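PDB 3E48: putative nucleoside-diphosphate-sugar epimerase from Staphylococcus aureus subsp. aureus, which is of unknown function but, as a member of the NAD(P)H-binding Rossmann superfamily, probably binds a dinucleotide cofactor and may act on a nucleotide-linked sugar. Local coordinates for residues B[51-56]-B[83-88]; B[169-174]-B[202-207]; B[161-166]-B[227-232]; B[102-107]-B[138-143]. One frame throughout, in Å; residues are numbered along the deposited sequence.

In the fold
Interaction 4 lies near the centre of the chain and is core. It pairs two parallel strands of the large sheet by backbone bonds. Interaction 2 touches it through neighbouring strands of that sheet and is also buried. There, one antiparallel pair of residues hands over to packing against the start of helix 204-215. Interaction 3 touches interaction 2 through Y162, A164 and M204. It is apolar, with no hydrogen bond between its segments. Interaction 1 is the outlier, about 32 Å from interactions 2 and 3, centre to centre. It is partly buried, nearer the surface; side-chain amides and a water join ring packing against E85 and P84. Helix 84-96 leads into strand 100-106 of interaction 4.

Interaction 1: B[51-56]-B[83-88]; sequences LDYFNQ and IPEVEN
N88 and Y53 are joined by a hydrogen bond between the loop that follows strand 47-50 and helix 84-96, in the Rossmann-type domain. The bond from N88 ND2 to Y53 O is 2.9 Å long and nearly straight, 175° at the hydrogen. The acceptor lies in the amide plane of N88. The loop holds a type I turn from D52 to N55, and D52 OD2 adds an Asx turn by accepting from F54 N. The other end of the N88 amide meets Q56. NE2 of Q56 donates to N88 OD1 at 2.9 Å, with the two amide planes 81° apart. N88 ND2 thus holds the turn at Y53 O, and OD1 takes its bond from the start of helix 56-63.

E85 crosses the Y53 ring obliquely. Its CG is anti to the backbone N. Further out, OE2 lies at the ring edge, near the ring plane, 3.4 Å from Y53 CD1. The ring and carboxylate planes are 69° apart. OE2 also bonds to S74, while Y53 OH bonds to I72 O and T6. The F54 ring meets P84 at its edge, CD1 to CB at 4.0 Å. F80 of the second subunit packs on P84. A water closes the contact: it accepts from N88 ND2 at 2.8 Å and donates weakly to F54 O.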
# COMPACT_ATOMS: atom_id res chain seq x y z
N LEU B 51 -11.94 -9.73 21.85
CA LEU B 51 -12.02 -9.33 20.46
C LEU B 51 -11.30 -10.30 19.52
O LEU B 51 -10.28 -10.90 19.89
CB LEU B 51 -11.41 -7.93 20.31
CG LEU B 51 -11.08 -7.40 18.92
CD1 LEU B 51 -12.36 -7.22 18.12
CD2 LEU B 51 -10.35 -6.07 19.05
N ASP B 52 -11.85 -10.47 18.33
CA ASP B 52 -11.27 -11.33 17.29
C ASP B 52 -11.17 -10.44 16.06
O ASP B 52 -12.19 -10.07 15.47
CB ASP B 52 -12.20 -12.52 17.02
CG ASP B 52 -11.74 -13.37 15.84
OD1 ASP B 52 -12.46 -14.34 15.50
OD2 ASP B 52 -10.68 -13.09 15.24
N TYR B 53 -9.95 -10.07 15.68
CA TYR B 53 -9.72 -9.21 14.52
C TYR B 53 -10.41 -9.66 13.24
O TYR B 53 -10.79 -8.83 12.42
CB TYR B 53 -8.23 -9.11 14.20
CG TYR B 53 -7.42 -8.19 15.07
CD1 TYR B 53 -6.09 -7.93 14.75
CD2 TYR B 53 -7.96 -7.57 16.20
CE1 TYR B 53 -5.31 -7.09 15.52
CE2 TYR B 53 -7.17 -6.72 16.99
CZ TYR B 53 -5.85 -6.49 16.64
OH TYR B 53 -5.06 -5.65 17.39
N PHE B 54 -10.56 -10.97 13.08
CA PHE B 54 -11.15 -11.49 11.86
C PHE B 54 -12.62 -11.82 11.94
O PHE B 54 -13.15 -12.59 11.14
CB PHE B 54 -10.32 -12.69 11.40
CG PHE B 54 -8.90 -12.32 11.07
CD1 PHE B 54 -8.59 -11.78 9.83
CD2 PHE B 54 -7.90 -12.46 12.02
CE1 PHE B 54 -7.29 -11.37 9.55
CE2 PHE B 54 -6.60 -12.05 11.75
CZ PHE B 54 -6.29 -11.50 10.51
N ASN B 55 -13.29 -11.22 12.92
CA ASN B 55 -14.73 -11.41 13.08
C ASN B 55 -15.26 -9.99 13.17
O ASN B 55 -15.12 -9.32 14.20
CB ASN B 55 -15.03 -12.20 14.35
CG ASN B 55 -16.51 -12.46 14.51
OD1 ASN B 55 -17.30 -11.53 14.71
ND2 ASN B 55 -16.90 -13.72 14.41
N GLN B 56 -15.87 -9.52 12.08
CA GLN B 56 -16.38 -8.16 12.02
C GLN B 56 -17.25 -7.76 13.19
O GLN B 56 -17.03 -6.71 13.80
CB GLN B 56 -17.13 -7.93 10.71
CG GLN B 56 -17.25 -6.45 10.37
CD GLN B 56 -17.57 -6.20 8.91
OE1 GLN B 56 -18.72 -6.32 8.49
NE2 GLN B 56 -16.54 -5.87 8.13
N ILE B 83 -5.28 -8.47 5.48
CA ILE B 83 -6.15 -7.38 5.04
C ILE B 83 -7.50 -7.24 5.74
O ILE B 83 -7.90 -6.14 6.11
CB ILE B 83 -6.42 -7.47 3.52
CG1 ILE B 83 -5.13 -7.26 2.75
CG2 ILE B 83 -7.47 -6.45 3.10
CD1 ILE B 83 -4.44 -5.96 3.09
N PRO B 84 -8.24 -8.34 5.91
CA PRO B 84 -9.56 -8.26 6.57
C PRO B 84 -9.51 -7.51 7.90
O PRO B 84 -10.48 -6.90 8.34
CB PRO B 84 -9.95 -9.72 6.73
CG PRO B 84 -9.36 -10.34 5.48
CD PRO B 84 -7.98 -9.72 5.45
N GLU B 85 -8.34 -7.57 8.53
CA GLU B 85 -8.06 -6.92 9.80
C GLU B 85 -8.40 -5.43 9.76
O GLU B 85 -9.16 -4.91 10.60
CB GLU B 85 -6.58 -7.07 10.05
CG GLU B 85 -6.10 -6.85 11.41
CD GLU B 85 -4.68 -7.32 11.51
OE1 GLU B 85 -3.75 -6.51 11.27
OE2 GLU B 85 -4.50 -8.51 11.80
N VAL B 86 -7.81 -4.74 8.79
CA VAL B 86 -8.02 -3.31 8.63
C VAL B 86 -9.41 -3.01 8.11
O VAL B 86 -9.99 -1.98 8.45
CB VAL B 86 -6.96 -2.68 7.68
CG1 VAL B 86 -7.10 -3.25 6.28
CG2 VAL B 86 -7.11 -1.16 7.67
N GLU B 87 -9.95 -3.89 7.28
CA GLU B 87 -11.30 -3.68 6.78
C GLU B 87 -12.24 -3.69 7.98
O GLU B 87 -13.12 -2.85 8.09
CB GLU B 87 -11.72 -4.79 5.81
CG GLU B 87 -11.12 -4.70 4.40
CD GLU B 87 -11.64 -3.52 3.61
OE1 GLU B 87 -12.81 -3.13 3.80
OE2 GLU B 87 -10.89 -2.98 2.77
N ASN B 88 -12.03 -4.64 8.89
CA ASN B 88 -12.89 -4.72 10.06
C ASN B 88 -12.70 -3.53 10.98
O ASN B 88 -13.66 -3.03 11.57
CB ASN B 88 -12.66 -6.04 10.80
CG ASN B 88 -13.21 -7.23 10.02
OD1 ASN B 88 -14.05 -7.06 9.13
ND2 ASN B 88 -12.74 -8.43 10.36
O HOH W 1 -13.36 -10.68 8.73

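Interaction 2: B[169-174]-B[202-207]; sequences INYITR and YDMKEL
Y171, Y202 and I169 bury the most surface in this contact between the start of strand 168-172 and the end of strand 194-203. I169 and Y202 form an antiparallel hydrogen-bonded pair. I169 N donates to Y202 O at 3.0 Å, and Y202 N returns a bond to I169 O.

The side chain of Y171 bridges to two parts of the other segment. Its CD2 approaches the edge of the Y202 ring, near that ring's plane, with CD2 of Y202 4.0 Å away. Farther out, L207 CD1 comes within 3.5 Å of Y171 OH. These two side chains cross at about a right angle. The hydroxyl of Y202 points to another part of the chain, where it bonds to the backbone N of L273.

I169 is met by the selenomethionine M204. The M204 chain is bent at chi2 and chi3. The chi3 torsion (93°) places CE, which lies 3.8 Å from I169 CD1. The same methyl lies near the plane of the Y171 ring, at its edge.

The strand passes straight into helix 204-215. D203 is the N-cap, and D203 N donates to E206 OE1 at 3.2 Å. R168 makes a salt bridge to the same E206 oxygen. Together with the bond from E206 N to D203 OD2, whose oxygen is less surely placed, this fits a capping box at a strand-to-helix junction, beside an antiparallel pair in the mixed sheet.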
# COMPACT_ATOMS: atom_id res chain seq x y z
N ILE B 169 20.09 -0.42 8.63
CA ILE B 169 18.73 -0.64 9.11
C ILE B 169 18.48 0.14 10.39
O ILE B 169 19.28 0.09 11.33
CB ILE B 169 18.47 -2.14 9.39
CG1 ILE B 169 18.50 -2.94 8.09
CG2 ILE B 169 17.11 -2.32 10.06
CD1 ILE B 169 18.53 -4.43 8.27
N ASN B 170 17.37 0.86 10.44
CA ASN B 170 17.07 1.62 11.64
C ASN B 170 16.33 0.73 12.64
O ASN B 170 15.36 0.05 12.31
CB ASN B 170 16.26 2.87 11.32
CG ASN B 170 16.16 3.80 12.50
OD1 ASN B 170 15.31 3.63 13.37
ND2 ASN B 170 17.05 4.79 12.55
N TYR B 171 16.84 0.75 13.87
CA TYR B 171 16.32 -0.04 14.98
C TYR B 171 15.83 0.82 16.13
O TYR B 171 16.33 1.92 16.34
CB TYR B 171 17.43 -0.93 15.55
CG TYR B 171 17.76 -2.16 14.75
CD1 TYR B 171 17.11 -3.37 15.00
CD2 TYR B 171 18.76 -2.13 13.78
CE1 TYR B 171 17.45 -4.52 14.32
CE2 TYR B 171 19.12 -3.29 13.09
CZ TYR B 171 18.46 -4.48 13.36
OH TYR B 171 18.80 -5.63 12.69
N ILE B 172 14.89 0.29 16.90
CA ILE B 172 14.33 0.99 18.06
C ILE B 172 13.72 -0.05 19.02
O ILE B 172 13.23 -1.09 18.58
CB ILE B 172 13.27 2.03 17.61
CG1 ILE B 172 12.75 2.82 18.81
CG2 ILE B 172 12.11 1.33 16.89
CD1 ILE B 172 11.86 3.99 18.43
N THR B 173 13.78 0.22 20.32
CA THR B 173 13.22 -0.73 21.29
C THR B 173 11.71 -0.63 21.34
O THR B 173 11.12 0.38 20.95
CB THR B 173 13.73 -0.46 22.74
OG1 THR B 173 13.24 0.82 23.18
CG2 THR B 173 15.24 -0.48 22.80
N ARG B 174 11.06 -1.69 21.81
CA ARG B 174 9.61 -1.67 21.94
C ARG B 174 9.28 -0.64 23.01
O ARG B 174 8.29 0.07 22.91
CB ARG B 174 9.06 -3.03 22.36
CG ARG B 174 9.18 -4.12 21.30
CD ARG B 174 8.11 -5.18 21.50
NE ARG B 174 8.24 -6.25 20.52
CZ ARG B 174 9.02 -7.32 20.68
NH1 ARG B 174 9.73 -7.47 21.79
NH2 ARG B 174 9.09 -8.23 19.72
N TYR B 202 22.07 1.28 11.87
CA TYR B 202 23.33 0.56 11.94
C TYR B 202 23.50 -0.28 10.69
O TYR B 202 22.55 -0.92 10.23
CB TYR B 202 23.33 -0.41 13.13
CG TYR B 202 23.04 0.20 14.48
CD1 TYR B 202 23.95 1.07 15.09
CD2 TYR B 202 21.88 -0.14 15.19
CE1 TYR B 202 23.72 1.58 16.37
CE2 TYR B 202 21.64 0.36 16.46
CZ TYR B 202 22.56 1.21 17.05
OH TYR B 202 22.34 1.69 18.32
N ASP B 203 24.71 -0.29 10.13
CA ASP B 203 24.94 -1.16 8.98
C ASP B 203 25.18 -2.49 9.68
O ASP B 203 25.38 -2.51 10.90
CB ASP B 203 26.16 -0.71 8.17
CG ASP B 203 27.44 -0.71 8.98
OD1 ASP B 203 28.50 -0.39 8.40
OD2 ASP B 203 27.40 -1.02 10.19
N MSE B 204 25.16 -3.60 8.96
CA MSE B 204 25.35 -4.89 9.61
C MSE B 204 26.74 -5.08 10.22
O MSE B 204 26.93 -5.91 11.11
CB MSE B 204 25.05 -6.02 8.63
CG MSE B 204 23.59 -6.07 8.18
SE MSE B 204 22.32 -6.17 9.66
CE MSE B 204 21.95 -4.28 9.90
N LYS B 205 27.70 -4.30 9.76
CA LYS B 205 29.06 -4.39 10.28
C LYS B 205 29.11 -3.81 11.69
O LYS B 205 29.72 -4.40 12.59
CB LYS B 205 30.02 -3.63 9.35
CG LYS B 205 31.47 -4.05 9.47
CD LYS B 205 32.30 -3.43 8.36
CE LYS B 205 31.86 -3.92 6.99
NZ LYS B 205 32.05 -5.39 6.83
N GLU B 206 28.45 -2.67 11.89
CA GLU B 206 28.41 -2.04 13.21
C GLU B 206 27.58 -2.90 14.15
O GLU B 206 27.89 -3.03 15.34
CB GLU B 206 27.80 -0.64 13.13
CG GLU B 206 28.63 0.37 12.37
CD GLU B 206 27.89 1.67 12.14
OE1 GLU B 206 26.78 1.62 11.56
OE2 GLU B 206 28.41 2.73 12.53
N LEU B 207 26.50 -3.47 13.63
CA LEU B 207 25.64 -4.31 14.44
C LEU B 207 26.46 -5.47 15.01
O LEU B 207 26.38 -5.78 16.19
CB LEU B 207 24.48 -4.86 13.61
CG LEU B 207 23.12 -5.00 14.31
CD1 LEU B 207 22.21 -5.84 13.43
CD2 LEU B 207 23.27 -5.64 15.68

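Interaction 3: B[161-166]-B[227-232]; sequences IYPAGD and ETFAEM
The F229 ring takes P163 over one face, Y162 obliquely at its far end and I161 at its edge. P163 CD lies 3.9 Å from the ring centroid, only 18° off the normal. This is a CH-pi contact, with the methylene displaced toward the rim near F229 CG. The proline ring and the phenylalanine cross at about a right angle. F229 points toward the loop from the helix, with CG anti to the backbone N (chi1 -172°).

The Y162 ring is met at its own edge. F229 CZ lies near its plane, 3.8 Å from Y162 CD1. Y162 sends its first bond away from the helix, yet its ring comes back within contact. Its ring also stacks on Y247.

I161 CD1 lies at the edge of the F229 ring, near its plane, 4.2 Å from F229 CD1. The same methyl meets the end of the selenomethionine M232, tip to tip, with CE 3.6 Å away and SE almost as near. No hydrogen bond links the two segments. The contact is apolar, and F229 has the largest area of any residue in it.

P163 is the centre of an inverse gamma turn, which bends the loop where it meets F229. Y221 OH bonds to the carbonyls of Y162 and G165 in this loop. The loop runs between strand 159-160 and strand 168-172. Helix 226-231 covers it on the F229 side. L243 and A244 of helix 239-251 also pack on F229, and M204 of helix 204-215 touches Y162 and A164.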
# COMPACT_ATOMS: atom_id res chain seq x y z
N ILE B 161 24.40 -13.28 10.10
CA ILE B 161 24.08 -13.71 8.74
C ILE B 161 22.94 -13.01 8.00
O ILE B 161 22.58 -13.43 6.90
CB ILE B 161 23.79 -15.22 8.71
CG1 ILE B 161 22.55 -15.55 9.55
CG2 ILE B 161 25.00 -15.99 9.25
CD1 ILE B 161 22.14 -17.00 9.51
N TYR B 162 22.37 -11.96 8.58
CA TYR B 162 21.29 -11.24 7.92
C TYR B 162 21.68 -10.85 6.50
O TYR B 162 22.69 -10.19 6.28
CB TYR B 162 20.93 -9.96 8.70
CG TYR B 162 20.35 -10.18 10.08
CD1 TYR B 162 19.36 -11.13 10.31
CD2 TYR B 162 20.75 -9.37 11.15
CE1 TYR B 162 18.76 -11.26 11.57
CE2 TYR B 162 20.16 -9.49 12.40
CZ TYR B 162 19.17 -10.43 12.61
OH TYR B 162 18.58 -10.52 13.85
N PRO B 163 20.88 -11.27 5.50
CA PRO B 163 21.17 -10.95 4.10
C PRO B 163 20.74 -9.53 3.78
O PRO B 163 19.82 -9.30 3.00
CB PRO B 163 20.33 -11.98 3.34
CG PRO B 163 19.12 -12.11 4.22
CD PRO B 163 19.72 -12.17 5.61
N ALA B 164 21.42 -8.57 4.41
CA ALA B 164 21.10 -7.16 4.23
C ALA B 164 22.16 -6.40 3.45
O ALA B 164 22.13 -5.17 3.41
CB ALA B 164 20.89 -6.51 5.59
N GLY B 165 23.09 -7.12 2.83
CA GLY B 165 24.13 -6.46 2.07
C GLY B 165 24.86 -5.41 2.88
O GLY B 165 25.19 -5.63 4.04
N ASP B 166 25.12 -4.26 2.27
CA ASP B 166 25.83 -3.18 2.95
C ASP B 166 24.83 -2.11 3.40
O ASP B 166 25.20 -0.97 3.67
CB ASP B 166 26.87 -2.57 2.02
CG ASP B 166 27.85 -3.61 1.48
OD1 ASP B 166 28.43 -4.36 2.29
OD2 ASP B 166 28.04 -3.66 0.25
N GLU B 227 18.03 -17.46 0.12
CA GLU B 227 17.42 -18.79 0.14
C GLU B 227 17.81 -19.53 1.42
O GLU B 227 16.95 -20.13 2.08
CB GLU B 227 17.89 -19.61 -1.07
CG GLU B 227 17.60 -18.97 -2.43
CD GLU B 227 18.42 -17.72 -2.68
OE1 GLU B 227 19.66 -17.78 -2.57
OE2 GLU B 227 17.82 -16.67 -3.01
N THR B 228 19.09 -19.49 1.76
CA THR B 228 19.59 -20.17 2.96
C THR B 228 18.96 -19.59 4.23
O THR B 228 18.54 -20.34 5.12
CB THR B 228 21.12 -20.06 3.06
OG1 THR B 228 21.72 -20.64 1.89
CG2 THR B 228 21.64 -20.79 4.29
N PHE B 229 18.88 -18.27 4.31
CA PHE B 229 18.29 -17.61 5.47
C PHE B 229 16.83 -18.04 5.66
O PHE B 229 16.41 -18.38 6.77
CB PHE B 229 18.36 -16.09 5.31
CG PHE B 229 17.96 -15.34 6.55
CD1 PHE B 229 18.83 -15.25 7.63
CD2 PHE B 229 16.71 -14.74 6.64
CE1 PHE B 229 18.47 -14.57 8.79
CE2 PHE B 229 16.33 -14.07 7.80
CZ PHE B 229 17.21 -13.98 8.87
N ALA B 230 16.07 -18.02 4.58
CA ALA B 230 14.66 -18.39 4.63
C ALA B 230 14.49 -19.84 5.07
O ALA B 230 13.58 -20.18 5.82
CB ALA B 230 14.01 -18.18 3.27
N GLU B 231 15.39 -20.69 4.58
CA GLU B 231 15.37 -22.12 4.89
C GLU B 231 15.64 -22.43 6.35
O GLU B 231 14.93 -23.23 6.96
CB GLU B 231 16.38 -22.85 4.00
CG GLU B 231 15.94 -22.97 2.55
CD GLU B 231 17.06 -23.44 1.64
OE1 GLU B 231 17.91 -24.23 2.08
OE2 GLU B 231 17.07 -23.02 0.46
N MSE B 232 16.67 -21.81 6.92
CA MSE B 232 17.01 -22.07 8.31
C MSE B 232 16.14 -21.32 9.32
O MSE B 232 16.35 -21.43 10.52
CB MSE B 232 18.50 -21.78 8.55
CG MSE B 232 18.95 -20.38 8.21
SE MSE B 232 20.89 -20.23 8.19
CE MSE B 232 21.21 -20.41 10.10

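Interaction 4: B[102-107]-B[138-143]; sequences IFIGYY and VRMAMY
Y107 lays its ring over A141 at the end of a parallel strand pair, part of the beta-alpha-beta unit formed by strand 100-106, helix 118-131 and strand 134-143. The side chain can be followed outward. CB lies 3.3 Å from M140 O and near R139 NH2. CG sits between the N and the carbonyl carbon of its own backbone (chi1 74°), 3.4 Å from M140 O. CD2 stays close to the same oxygen. CD1 and CE1 reach A141, CE1 coming 3.9 Å from its CB. A141 CA stands over the ring centre, 3.5 Å from the centroid and 1° off the normal, a CH-pi contact. CE2 and CZ come near M142 N. At the tip, OH touches M142 CB and makes a weak hydrogen bond to N170 O.

Behind it the backbones pair in parallel register, I104 with V138 and Y106 with M140. V138 N donates to F103 O, G105 N to V138 O, M140 N to G105 O and Y107 N to M140 O. I104 CG2 and M140 CE are tightly packed at 3.5 Å. R139 NE forms a salt bridge with D109, and NH2 hydrogen-bonds to Q257.

The Y106 hydroxyl is buried against M142 CE at 3.4 Å and has no hydrogen-bond partner in the model. The four backbone bonds supply the definite hydrogen bonds between the segments, while the tyrosine rings meet mainly carbon and peptide groups.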
# COMPACT_ATOMS: atom_id res chain seq x y z
N ILE B 102 -5.67 5.43 16.01
CA ILE B 102 -4.22 5.58 16.02
C ILE B 102 -3.75 4.22 15.52
O ILE B 102 -3.94 3.21 16.20
CB ILE B 102 -3.68 5.86 17.44
CG1 ILE B 102 -4.25 7.19 17.96
CG2 ILE B 102 -2.15 5.91 17.42
CD1 ILE B 102 -3.87 7.54 19.40
N PHE B 103 -3.17 4.19 14.33
CA PHE B 103 -2.73 2.94 13.72
C PHE B 103 -1.22 2.77 13.83
O PHE B 103 -0.46 3.64 13.42
CB PHE B 103 -3.14 2.91 12.24
CG PHE B 103 -2.94 1.58 11.58
CD1 PHE B 103 -4.00 0.69 11.44
CD2 PHE B 103 -1.70 1.21 11.09
CE1 PHE B 103 -3.82 -0.55 10.81
CE2 PHE B 103 -1.50 -0.03 10.46
CZ PHE B 103 -2.57 -0.91 10.33
N ILE B 104 -0.79 1.64 14.39
CA ILE B 104 0.63 1.36 14.56
C ILE B 104 1.15 0.52 13.39
O ILE B 104 1.01 -0.71 13.40
CB ILE B 104 0.90 0.60 15.87
CG1 ILE B 104 0.28 1.35 17.05
CG2 ILE B 104 2.40 0.41 16.06
CD1 ILE B 104 0.82 2.75 17.25
N GLY B 105 1.76 1.17 12.41
CA GLY B 105 2.27 0.46 11.25
C GLY B 105 3.78 0.31 11.23
O GLY B 105 4.49 0.99 11.96
N TYR B 106 4.26 -0.58 10.36
CA TYR B 106 5.70 -0.85 10.22
C TYR B 106 6.28 0.03 9.11
O TYR B 106 5.61 0.27 8.11
CB TYR B 106 5.90 -2.33 9.91
CG TYR B 106 7.33 -2.81 9.98
CD1 TYR B 106 8.14 -2.48 11.07
CD2 TYR B 106 7.85 -3.63 8.99
CE1 TYR B 106 9.44 -2.96 11.17
CE2 TYR B 106 9.16 -4.12 9.08
CZ TYR B 106 9.94 -3.78 10.18
OH TYR B 106 11.22 -4.26 10.28
N TYR B 107 7.53 0.47 9.26
CA TYR B 107 8.15 1.35 8.27
C TYR B 107 8.56 0.74 6.93
O TYR B 107 8.96 1.47 6.02
CB TYR B 107 9.36 2.08 8.88
CG TYR B 107 10.63 1.28 9.13
CD1 TYR B 107 11.86 1.94 9.23
CD2 TYR B 107 10.61 -0.10 9.30
CE1 TYR B 107 13.04 1.25 9.50
CE2 TYR B 107 11.80 -0.81 9.58
CZ TYR B 107 13.00 -0.12 9.67
OH TYR B 107 14.17 -0.82 9.94
N VAL B 138 1.12 5.97 12.80
CA VAL B 138 2.43 5.89 13.45
C VAL B 138 3.26 4.77 12.86
O VAL B 138 2.90 3.60 12.99
CB VAL B 138 2.27 5.64 14.96
CG1 VAL B 138 3.63 5.63 15.65
CG2 VAL B 138 1.36 6.71 15.57
N ARG B 139 4.36 5.10 12.19
CA ARG B 139 5.20 4.07 11.61
C ARG B 139 6.37 3.79 12.55
O ARG B 139 6.96 4.72 13.09
CB ARG B 139 5.68 4.51 10.22
CG ARG B 139 4.54 4.61 9.22
CD ARG B 139 4.89 5.39 7.95
NE ARG B 139 5.88 4.71 7.12
CZ ARG B 139 7.14 5.10 6.99
NH1 ARG B 139 7.58 6.18 7.64
NH2 ARG B 139 7.97 4.42 6.21
N MSE B 140 6.68 2.52 12.76
CA MSE B 140 7.79 2.18 13.65
C MSE B 140 8.94 1.51 12.92
O MSE B 140 8.74 0.83 11.90
CB MSE B 140 7.29 1.27 14.78
CG MSE B 140 6.83 -0.10 14.33
SE MSE B 140 5.96 -1.12 15.74
CE MSE B 140 4.56 -1.91 14.67
N ALA B 141 10.15 1.70 13.44
CA ALA B 141 11.35 1.09 12.87
C ALA B 141 11.42 -0.35 13.39
O ALA B 141 10.49 -0.82 14.04
CB ALA B 141 12.59 1.88 13.28
N MSE B 142 12.52 -1.05 13.10
CA MSE B 142 12.69 -2.45 13.51
C MSE B 142 13.00 -2.67 14.99
O MSE B 142 13.88 -2.03 15.55
CB MSE B 142 13.78 -3.11 12.65
CG MSE B 142 13.84 -4.63 12.79
SE MSE B 142 15.25 -5.43 11.70
CE MSE B 142 14.54 -5.06 9.94
N TYR B 143 12.28 -3.59 15.63
CA TYR B 143 12.50 -3.87 17.05
C TYR B 143 13.93 -4.33 17.37
O TYR B 143 14.48 -5.18 16.68
CB TYR B 143 11.57 -4.98 17.56
CG TYR B 143 10.10 -4.73 17.42
CD1 TYR B 143 9.51 -3.56 17.89
CD2 TYR B 143 9.27 -5.71 16.87
CE1 TYR B 143 8.13 -3.36 17.82
CE2 TYR B 143 7.89 -5.53 16.80
CZ TYR B 143 7.33 -4.36 17.27
OH TYR B 143 5.97 -4.18 17.21